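Side-chain contact in metallo-beta-lactamase 1 (Acinetobacter baumannii, PDB 5MMD), which probably hydrolyses beta-lactam antibiotics to substituted beta-amino acids with the help of zinc ions, as a class B metallo-beta-lactamase of the periplasm: residues Glu54-Thr57 with Glu58-Val61. Residues are numbered along the deposited sequence; the frame is centred on the assembly and turned at random.
Sequences ESDT and EKLV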
loop_
_atom_site.group_PDB
_atom_site.type_symbol
_atom_site.label_atom_id
_atom_site.label_comp_id
_atom_site.label_asym_id
_atom_site.label_seq_id
_atom_site.Cartn_x
_atom_site.Cartn_y
_atom_site.Cartn_z
ATOM N N GLU A 54 -8.005 -9.770 9.946
ATOM C CA GLU A 54 -8.922 -10.676 9.261
ATOM C C GLU A 54 -10.342 -10.130 9.331
ATOM O O GLU A 54 -11.061 -10.068 8.316
ATOM C CB GLU A 54 -8.837 -12.056 9.889
ATOM C CG GLU A 54 -9.751 -13.074 9.298
ATOM C CD GLU A 54 -9.487 -14.462 9.841
ATOM O OE1 GLU A 54 -8.323 -14.928 9.800
ATOM O OE2 GLU A 54 -10.468 -15.071 10.312
ATOM N N SER A 55 -10.740 -9.729 10.538
ATOM C CA SER A 55 -12.076 -9.176 10.746
ATOM C C SER A 55 -12.340 -8.027 9.776
ATOM O O SER A 55 -13.363 -8.009 9.087
ATOM C CB SER A 55 -12.247 -8.672 12.181
ATOM O OG SER A 55 -13.555 -8.113 12.358
ATOM N N ASP A 56 -11.432 -7.054 9.742
ATOM C CA ASP A 56 -11.663 -5.876 8.917
ATOM C C ASP A 56 -11.513 -6.187 7.415
ATOM O O ASP A 56 -12.102 -5.502 6.603
ATOM C CB ASP A 56 -10.734 -4.732 9.333
ATOM C CG ASP A 56 -11.149 -4.115 10.656
ATOM O OD1 ASP A 56 -12.359 -4.016 10.914
ATOM O OD2 ASP A 56 -10.274 -3.780 11.454
ATOM N N THR A 57 -10.747 -7.208 7.058
ATOM C CA THR A 57 -10.648 -7.627 5.665
ATOM C C THR A 57 -12.012 -8.186 5.264
ATOM O O THR A 57 -12.559 -7.782 4.249
ATOM C CB THR A 57 -9.527 -8.660 5.408
ATOM O OG1 THR A 57 -8.260 -8.050 5.673
ATOM C CG2 THR A 57 -9.550 -9.140 3.928
ATOM N N GLU A 58 -12.598 -9.057 6.088
ATOM C CA GLU A 58 -13.966 -9.515 5.813
ATOM C C GLU A 58 -14.936 -8.344 5.722
ATOM O O GLU A 58 -15.812 -8.342 4.841
ATOM C CB GLU A 58 -14.493 -10.509 6.864
ATOM C CG GLU A 58 -15.958 -10.914 6.567
ATOM C CD GLU A 58 -17.021 -10.025 7.256
ATOM O OE1 GLU A 58 -16.670 -9.318 8.231
ATOM O OE2 GLU A 58 -18.216 -10.006 6.825
ATOM N N LYS A 59 -14.805 -7.352 6.609
ATOM C CA LYS A 59 -15.716 -6.211 6.570
ATOM C C LYS A 59 -15.595 -5.439 5.268
ATOM O O LYS A 59 -16.600 -4.891 4.775
ATOM C CB LYS A 59 -15.469 -5.246 7.752
ATOM C CG LYS A 59 -15.874 -5.800 9.083
ATOM C CD LYS A 59 -15.560 -4.791 10.213
ATOM C CE LYS A 59 -16.211 -5.186 11.522
ATOM N NZ LYS A 59 -15.615 -6.410 12.117
ATOM N N LEU A 60 -14.383 -5.371 4.732
ATOM C CA LEU A 60 -14.117 -4.615 3.519
ATOM C C LEU A 60 -14.734 -5.337 2.336
ATOM O O LEU A 60 -15.401 -4.732 1.498
ATOM C CB LEU A 60 -12.613 -4.414 3.328
ATOM C CG LEU A 60 -12.198 -3.600 2.092
ATOM C CD1 LEU A 60 -12.652 -2.145 2.126
ATOM C CD2 LEU A 60 -10.653 -3.735 1.874
ATOM N N VAL A 61 -14.562 -6.642 2.318
ATOM C CA VAL A 61 -15.070 -7.472 1.244
ATOM C C VAL A 61 -16.579 -7.444 1.266
ATOM O O VAL A 61 -17.208 -7.368 0.212
ATOM C CB VAL A 61 -14.539 -8.924 1.346
ATOM C CG1 VAL A 61 -15.277 -9.833 0.407
ATOM C CG2 VAL A 61 -13.075 -8.909 1.008
#
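S55 and K59, one helical turn apart, illustrate how a long side chain can fold back on its own helix. The K59 ammonium donates a hydrogen bond to the S55 hydroxyl, NZ to OG 2.7 Å. The lysine chain runs nearly straight back toward the start of the helix and bends only at the last torsion (chi4 69°), which brings NZ onto OG; at chi1 179° the S55 OG sits beside its own carbonyl carbon, from where it meets NZ.

The aliphatic part of the lysine makes van der Waals contacts on the way. K59 CG lies 3.3 Å from S55 O, and the chain then crosses the D56 carboxylate obliquely, with CD 3.4 Å from OD1. Electrostatics add a looser term: D56 OD1 and K59 NZ stay 4.2 Å apart, short of a salt bridge but close enough for probable mutual stabilisation. OD1 also receives a weak hydrogen bond from L8 N.

Beneath these side chains runs the i to i+4 backbone ladder. E58 N bonds E54 O at 2.9 Å, whereas L60 N bonds D56 O and adds a weak i to i+3 bond to T57 O. The T57 hydroxyl hydrogen-bonds S53 O, just before the helix.

In the beta-alpha-beta unit of strands 44-48 and 70-75, helix 54-66 presents T57 and V61 to W89 of helix 87-92, while D56 and L60 touch strand 17-26.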